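Local coordinates for protein dTDP-4-dehydrorhamnose reductase (PDB 2GGS) that binds NADPH and probably reduces dTDP-4-dehydrorhamnose to dTDP-rhamnose, as an NADPH-dependent oxidoreductase of the extended short-chain dehydrogenase family, at residues K158-Y163 / K172-F177; K220-F225 / G229-V234. All blocks are in the same frame, centred on the assembly; numbering follows the deposited sequence.

Contact 1 of 2, residues K158-Y163 / K172-F177. With NDP (NADPH dihydro-nicotinamide-adenine-dinucleotide phosphate), chain C.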
loop_
_atom_site.group_PDB
_atom_site.type_symbol
_atom_site.label_atom_id
_atom_site.label_comp_id
_atom_site.label_asym_id
_atom_site.label_seq_id
_atom_site.Cartn_x
_atom_site.Cartn_y
_atom_site.Cartn_z
ATOM N N LYS A 158 5.396 7.137 7.805
ATOM C CA LYS A 158 4.811 8.253 7.076
ATOM C C LYS A 158 3.289 8.039 6.924
ATOM O O LYS A 158 2.714 7.298 7.711
ATOM C CB LYS A 158 5.534 8.512 5.749
ATOM C CG LYS A 158 5.472 7.383 4.798
ATOM C CD LYS A 158 6.222 7.707 3.510
ATOM C CE LYS A 158 6.163 6.532 2.519
ATOM N NZ LYS A 158 6.924 6.886 1.232
ATOM N N GLY A 159 2.654 8.710 5.969
ATOM C CA GLY A 159 1.191 8.611 5.843
ATOM C C GLY A 159 0.599 9.698 6.716
ATOM O O GLY A 159 1.311 10.353 7.469
ATOM N N PHE A 160 -0.701 9.893 6.600
ATOM C CA PHE A 160 -1.377 11.031 7.233
ATOM C C PHE A 160 -1.236 11.098 8.774
ATOM O O PHE A 160 -0.968 12.202 9.307
ATOM C CB PHE A 160 -2.846 11.042 6.785
ATOM C CG PHE A 160 -3.627 12.214 7.296
ATOM C CD1 PHE A 160 -3.299 13.503 6.906
ATOM C CD2 PHE A 160 -4.690 12.025 8.154
ATOM C CE1 PHE A 160 -4.035 14.609 7.382
ATOM C CE2 PHE A 160 -5.431 13.121 8.610
ATOM C CZ PHE A 160 -5.097 14.393 8.229
ATOM N N PRO A 161 -1.431 9.974 9.514
ATOM C CA PRO A 161 -1.348 10.121 10.977
ATOM C C PRO A 161 -0.027 10.682 11.471
ATOM O O PRO A 161 -0.012 11.433 12.443
ATOM C CB PRO A 161 -1.525 8.696 11.485
ATOM C CG PRO A 161 -2.413 8.054 10.432
ATOM C CD PRO A 161 -1.813 8.583 9.160
ATOM N N ILE A 162 1.054 10.337 10.777
ATOM C CA ILE A 162 2.367 10.863 11.122
ATOM C C ILE A 162 2.500 12.352 10.821
ATOM O O ILE A 162 3.009 13.111 11.671
ATOM C CB ILE A 162 3.499 10.000 10.494
ATOM C CG1 ILE A 162 3.844 8.891 11.477
ATOM C CG2 ILE A 162 4.754 10.847 10.242
ATOM C CD1 ILE A 162 4.612 9.413 12.712
ATOM N N TYR A 163 2.045 12.777 9.645
ATOM C CA TYR A 163 2.002 14.192 9.294
ATOM C C TYR A 163 1.211 14.963 10.366
ATOM O O TYR A 163 1.661 16.008 10.832
ATOM C CB TYR A 163 1.383 14.405 7.918
ATOM C CG TYR A 163 0.810 15.779 7.710
ATOM C CD1 TYR A 163 1.639 16.892 7.443
ATOM C CD2 TYR A 163 -0.558 15.979 7.782
ATOM C CE1 TYR A 163 1.088 18.169 7.258
ATOM C CE2 TYR A 163 -1.114 17.230 7.599
ATOM C CZ TYR A 163 -0.290 18.328 7.339
ATOM O OH TYR A 163 -0.912 19.557 7.167
ATOM N N LYS A 172 1.806 23.637 14.763
ATOM C CA LYS A 172 1.355 24.060 13.440
ATOM C C LYS A 172 -0.068 23.582 13.096
ATOM O O LYS A 172 -0.634 22.704 13.763
ATOM C CB LYS A 172 2.384 23.651 12.367
ATOM C CG LYS A 172 3.718 24.407 12.452
ATOM C CD LYS A 172 3.576 25.858 11.996
ATOM C CE LYS A 172 4.843 26.670 12.272
ATOM N NZ LYS A 172 4.535 28.132 12.358
ATOM N N THR A 173 -0.651 24.201 12.079
ATOM C CA THR A 173 -1.981 23.849 11.611
ATOM C C THR A 173 -1.925 22.685 10.624
ATOM O O THR A 173 -1.097 22.679 9.676
ATOM C CB THR A 173 -2.692 25.057 11.000
ATOM O OG1 THR A 173 -2.819 26.069 12.007
ATOM C CG2 THR A 173 -4.089 24.681 10.454
ATOM N N VAL A 174 -2.766 21.684 10.895
ATOM C CA VAL A 174 -3.015 20.582 9.980
ATOM C C VAL A 174 -4.206 20.918 9.105
ATOM O O VAL A 174 -5.284 21.256 9.601
ATOM C CB VAL A 174 -3.326 19.249 10.748
ATOM C CG1 VAL A 174 -3.931 18.223 9.800
ATOM C CG2 VAL A 174 -2.080 18.686 11.356
ATOM N N PHE A 175 -4.009 20.848 7.791
ATOM C CA PHE A 175 -5.102 20.998 6.844
ATOM C C PHE A 175 -5.628 19.635 6.402
ATOM O O PHE A 175 -4.956 18.890 5.695
ATOM C CB PHE A 175 -4.642 21.875 5.670
ATOM C CG PHE A 175 -4.273 23.259 6.103
ATOM C CD1 PHE A 175 -5.271 24.211 6.307
ATOM C CD2 PHE A 175 -2.964 23.580 6.405
ATOM C CE1 PHE A 175 -4.948 25.484 6.747
ATOM C CE2 PHE A 175 -2.627 24.854 6.853
ATOM C CZ PHE A 175 -3.625 25.803 7.031
ATOM N N ALA A 176 -6.816 19.285 6.873
ATOM C CA ALA A 176 -7.332 17.947 6.662
ATOM C C ALA A 176 -8.309 17.948 5.520
ATOM O O ALA A 176 -9.353 18.595 5.556
ATOM C CB ALA A 176 -7.975 17.361 7.959
ATOM N N PHE A 177 -7.949 17.201 4.476
ATOM C CA PHE A 177 -8.820 17.010 3.343
ATOM C C PHE A 177 -10.214 16.554 3.774
ATOM O O PHE A 177 -10.351 15.601 4.543
ATOM C CB PHE A 177 -8.191 15.981 2.387
ATOM C CG PHE A 177 -9.027 15.663 1.176
ATOM C CD1 PHE A 177 -9.385 16.666 0.264
ATOM C CD2 PHE A 177 -9.423 14.344 0.910
ATOM C CE1 PHE A 177 -10.149 16.376 -0.878
ATOM C CE2 PHE A 177 -10.198 14.031 -0.233
ATOM C CZ PHE A 177 -10.547 15.058 -1.143
HETATM P PA NDP C . 6.565 3.172 0.618
HETATM O O1A NDP C . 6.580 4.465 -0.085
HETATM O O2A NDP C . 6.882 3.267 2.063
HETATM O O5B NDP C . 7.560 2.134 -0.036
HETATM C C5B NDP C . 7.771 2.118 -1.436
HETATM C C4B NDP C . 8.731 0.984 -1.683
HETATM O O4B NDP C . 8.859 0.835 -3.100
HETATM C C3B NDP C . 10.103 1.206 -1.067
HETATM O O3B NDP C . 10.548 -0.006 -0.522
HETATM C C2B NDP C . 10.936 1.571 -2.303
HETATM O O2B NDP C . 12.254 1.170 -2.083
HETATM C C1B NDP C . 10.250 0.702 -3.348
HETATM N N9A NDP C . 10.547 1.169 -4.705
HETATM C C8A NDP C . 10.107 2.314 -5.297
HETATM N N7A NDP C . 10.638 2.379 -6.552
HETATM C C5A NDP C . 11.400 1.286 -6.730
HETATM C C6A NDP C . 12.184 0.844 -7.803
HETATM N N6A NDP C . 12.351 1.632 -8.902
HETATM N N1A NDP C . 12.867 -0.329 -7.629
HETATM C C2A NDP C . 12.805 -1.096 -6.472
HETATM N N3A NDP C . 12.046 -0.644 -5.420
HETATM C C4A NDP C . 11.373 0.522 -5.562
HETATM O O3 NDP C . 5.100 2.574 0.262
HETATM P PN NDP C . 4.117 1.747 1.253
HETATM O O1N NDP C . 4.785 0.727 2.031
HETATM O O2N NDP C . 3.341 2.828 1.904
HETATM O O5D NDP C . 3.147 1.100 0.159
HETATM C C5D NDP C . 3.195 -0.298 -0.108
HETATM C C4D NDP C . 2.243 -0.685 -1.232
HETATM O O4D NDP C . 0.935 -0.339 -0.840
HETATM C C3D NDP C . 2.498 0.029 -2.557
HETATM O O3D NDP C . 2.125 -0.908 -3.532
HETATM C C2D NDP C . 1.522 1.179 -2.545
HETATM O O2D NDP C . 1.228 1.597 -3.867
HETATM C C1D NDP C . 0.330 0.491 -1.835
HETATM N N1N NDP C . -0.551 1.487 -1.214
HETATM C C2N NDP C . 0.027 2.451 -0.431
HETATM C C3N NDP C . -0.736 3.311 0.346
HETATM C C7N NDP C . -0.044 4.338 1.182
HETATM O O7N NDP C . -0.814 5.355 1.781
HETATM N N7N NDP C . 1.277 4.287 1.336
HETATM C C4N NDP C . -2.251 3.218 0.338
HETATM C C5N NDP C . -2.800 2.152 -0.580
HETATM C C6N NDP C . -1.920 1.333 -1.297
HETATM P P2B NDP C . 13.450 2.252 -1.691
HETATM O O1X NDP C . 14.487 1.363 -1.133
HETATM O O2X NDP C . 12.907 3.244 -0.718
HETATM O O3X NDP C . 13.917 3.007 -2.962
#
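Tyr163 and Val174 pass each other in opposite directions where the start of helix 160-169 meets strand 174-177. Ring carbon CE2 of Tyr163 lies obliquely against CG1 of Val174 at 3.7 Å. With CG anti to the backbone N (chi1 157°), the ring points from the helix roughly across the strand. Its OH ends 3.4 Å from Phe175 N and takes a weak hydrogen bond from it, with an N-H...O angle of 158°. One turn earlier, Phe160 reaches the strand with the far corner of its ring. Its CZ sits 4.1 Å from Ala176 CB and 4.3 Å from Val174 CG1, again at a slant. Leu217 and Arg214 of helix 214-224 also touch this ring. A phenylalanine in place of Tyr163 would probably keep the packing on Val174 but leave the Phe175 amide without its hydroxyl mate. Just before the helix, the extended side chain of Lys158 turns to the NADPH. Its NZ donates a hydrogen bond of 2.8 Å to O1A of the adenosine-side phosphate of the cofactor. The same short segment thus joins two chemistries: a charged grip on the pyrophosphate, and a mainly apolar seat for the strand with one weak polar tie.

Contact 2 of 2, residues K220-F225 / G229-V234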
loop_
_atom_site.group_PDB
_atom_site.type_symbol
_atom_site.label_atom_id
_atom_site.label_comp_id
_atom_site.label_asym_id
_atom_site.label_seq_id
_atom_site.Cartn_x
_atom_site.Cartn_y
_atom_site.Cartn_z
ATOM N N LYS A 220 -8.727 12.891 16.498
ATOM C CA LYS A 220 -8.488 11.739 17.380
ATOM C C LYS A 220 -7.043 11.714 17.787
ATOM O O LYS A 220 -6.769 11.506 18.983
ATOM C CB LYS A 220 -8.789 10.369 16.744
ATOM C CG LYS A 220 -10.228 10.018 16.621
ATOM C CD LYS A 220 -10.342 8.581 16.121
ATOM C CE LYS A 220 -10.152 7.606 17.275
ATOM N NZ LYS A 220 -11.242 7.844 18.276
ATOM N N ILE A 221 -6.109 11.918 16.843
ATOM C CA ILE A 221 -4.717 11.868 17.259
ATOM C C ILE A 221 -4.323 13.100 18.091
ATOM O O ILE A 221 -3.567 12.962 19.047
ATOM C CB ILE A 221 -3.633 11.460 16.183
ATOM C CG1 ILE A 221 -2.640 12.576 15.900
ATOM C CG2 ILE A 221 -4.149 10.653 14.958
ATOM C CD1 ILE A 221 -1.430 12.097 15.244
ATOM N N LYS A 222 -4.882 14.265 17.775
ATOM C CA LYS A 222 -4.746 15.451 18.647
ATOM C C LYS A 222 -5.224 15.162 20.081
ATOM O O LYS A 222 -4.478 15.397 21.026
ATOM C CB LYS A 222 -5.476 16.667 18.058
ATOM C CG LYS A 222 -5.161 18.002 18.746
ATOM C CD LYS A 222 -5.834 19.151 18.074
ATOM C CE LYS A 222 -6.128 20.340 19.023
ATOM N NZ LYS A 222 -5.123 20.540 20.076
ATOM N N GLU A 223 -6.454 14.654 20.220
ATOM C CA GLU A 223 -7.052 14.274 21.516
ATOM C C GLU A 223 -6.185 13.227 22.201
ATOM O O GLU A 223 -5.903 13.330 23.409
ATOM C CB GLU A 223 -8.487 13.728 21.317
ATOM C CG GLU A 223 -9.219 13.188 22.619
ATOM C CD GLU A 223 -10.493 12.322 22.360
ATOM O OE1 GLU A 223 -11.339 12.247 23.266
ATOM O OE2 GLU A 223 -10.675 11.691 21.270
ATOM N N LYS A 224 -5.741 12.231 21.430
ATOM C CA LYS A 224 -4.991 11.101 22.002
ATOM C C LYS A 224 -3.757 11.563 22.783
ATOM O O LYS A 224 -3.443 11.018 23.846
ATOM C CB LYS A 224 -4.602 10.086 20.919
ATOM C CG LYS A 224 -4.131 8.730 21.476
ATOM C CD LYS A 224 -4.388 7.587 20.497
ATOM C CE LYS A 224 -4.065 6.221 21.118
ATOM N NZ LYS A 224 -2.671 5.797 20.813
ATOM N N PHE A 225 -3.080 12.573 22.251
ATOM C CA PHE A 225 -1.762 12.986 22.762
ATOM C C PHE A 225 -1.713 14.426 23.241
ATOM O O PHE A 225 -0.619 15.003 23.402
ATOM C CB PHE A 225 -0.702 12.733 21.679
ATOM C CG PHE A 225 -0.699 11.320 21.175
ATOM C CD1 PHE A 225 -0.329 10.279 22.021
ATOM C CD2 PHE A 225 -1.083 11.016 19.861
ATOM C CE1 PHE A 225 -0.335 8.960 21.589
ATOM C CE2 PHE A 225 -1.085 9.691 19.408
ATOM C CZ PHE A 225 -0.707 8.654 20.295
ATOM N N GLY A 229 -1.725 22.992 18.445
ATOM C CA GLY A 229 -1.844 23.113 16.996
ATOM C C GLY A 229 -3.228 22.746 16.532
ATOM O O GLY A 229 -3.849 21.821 17.051
ATOM N N GLU A 230 -3.704 23.441 15.521
ATOM C CA GLU A 230 -5.090 23.354 15.120
ATOM C C GLU A 230 -5.301 22.396 13.963
ATOM O O GLU A 230 -4.423 22.212 13.114
ATOM C CB GLU A 230 -5.578 24.741 14.721
ATOM C CG GLU A 230 -7.007 24.786 14.194
ATOM C CD GLU A 230 -7.453 26.175 13.754
ATOM O OE1 GLU A 230 -6.578 27.066 13.598
ATOM O OE2 GLU A 230 -8.687 26.357 13.559
ATOM N N VAL A 231 -6.485 21.796 13.929
ATOM C CA VAL A 231 -6.891 21.057 12.757
ATOM C C VAL A 231 -7.971 21.819 12.027
ATOM O O VAL A 231 -9.050 22.071 12.577
ATOM C CB VAL A 231 -7.378 19.612 13.081
ATOM C CG1 VAL A 231 -7.698 18.866 11.777
ATOM C CG2 VAL A 231 -6.343 18.877 13.912
ATOM N N LYS A 232 -7.674 22.158 10.773
ATOM C CA LYS A 232 -8.636 22.766 9.870
ATOM C C LYS A 232 -8.932 21.851 8.704
ATOM O O LYS A 232 -8.028 21.467 7.951
ATOM C CB LYS A 232 -8.126 24.120 9.353
ATOM C CG LYS A 232 -8.069 25.194 10.399
ATOM C CD LYS A 232 -8.080 26.574 9.756
ATOM C CE LYS A 232 -7.722 27.665 10.766
ATOM N NZ LYS A 232 -7.078 28.870 10.138
ATOM N N GLU A 233 -10.200 21.505 8.568
ATOM C CA GLU A 233 -10.685 20.767 7.418
ATOM C C GLU A 233 -10.801 21.698 6.211
ATOM O O GLU A 233 -11.330 22.813 6.315
ATOM C CB GLU A 233 -12.038 20.155 7.736
ATOM C CG GLU A 233 -12.527 19.101 6.762
ATOM C CD GLU A 233 -13.787 18.406 7.261
ATOM O OE1 GLU A 233 -14.621 19.076 7.915
ATOM O OE2 GLU A 233 -13.953 17.188 7.050
ATOM N N VAL A 234 -10.332 21.229 5.061
ATOM C CA VAL A 234 -10.406 22.019 3.820
ATOM C C VAL A 234 -11.017 21.176 2.682
ATOM O O VAL A 234 -10.802 19.961 2.629
ATOM C CB VAL A 234 -9.010 22.582 3.429
ATOM C CG1 VAL A 234 -8.500 23.562 4.472
ATOM C CG2 VAL A 234 -7.986 21.479 3.254
#
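A helix-turn-strand unit brings Lys222 near the end of helix 214-224 against Gly229, just before strand 231-234, and Val231, its first residue. This strand pairs in parallel with strand 174-177 to form a small two-stranded sheet outside the large Rossmann sheet. The contact is small, burying 109 Å² in all, and Lys222 supplies the whole helix side of it. Its CB points toward the strand segment. CG lies anti to the backbone N (chi1 -168°), and the chain runs out nearly straight before bending at its last torsion (chi4 34°). The end of the chain passes the carbonyl oxygen of Gly229. CE is 3.4 Å from Gly229 O, and CD is 3.5 Å from the same atom. NZ is also 3.5 Å from Gly229 O, but its hydrogen bond goes to Leu227 O in the turn between the two segments. The ammonium group thus sits by two backbone carbonyls, bonded to one and merely near the other. Further back, Lys222 CD packs on Val231 CG2 at 4.2 Å. Leu168 of helix 160-169 touches both side chains, and Val231 also lies on Phe215, Ala218 and Leu219 of helix 214-224. Gly229 has a positive phi of 73°, which favours glycine as the chain enters the strand. The helix itself closes with Lys224 N bonded to Lys220 O at 2.8 Å, and Phe225 is the first residue to leave helical geometry. The chemistry is that of a lysine used along its length. Its CD rests on a buried valine, while the charged end bonds to the turn. Helix and strand segments are joined by packing, and the polar fastening of Lys222 lies in the connection between them.

Contact 1 closes before contact 2 opens along the chain, and their centres are about 9 Å apart. Each pairs a helix with the strand that follows it: 160-169 with 174-177, then 214-224 with 231-234. The two strands are parallel neighbours in one small sheet. Ala176 N lies 2.7 Å from Lys232 O, and Val174 O lies 2.8 Å from Lys232 N, both probable hydrogen bonds. The helices meet too, through Ile221 on Val164 and Tyr165. The two contacts thus form one compact unit, two helices packed against a two-stranded sheet, apart from the cofactor-binding Rossmann sheet. Contact 1 connects this unit to NADPH through Lys158, while contact 2 lies away from the annotated sites.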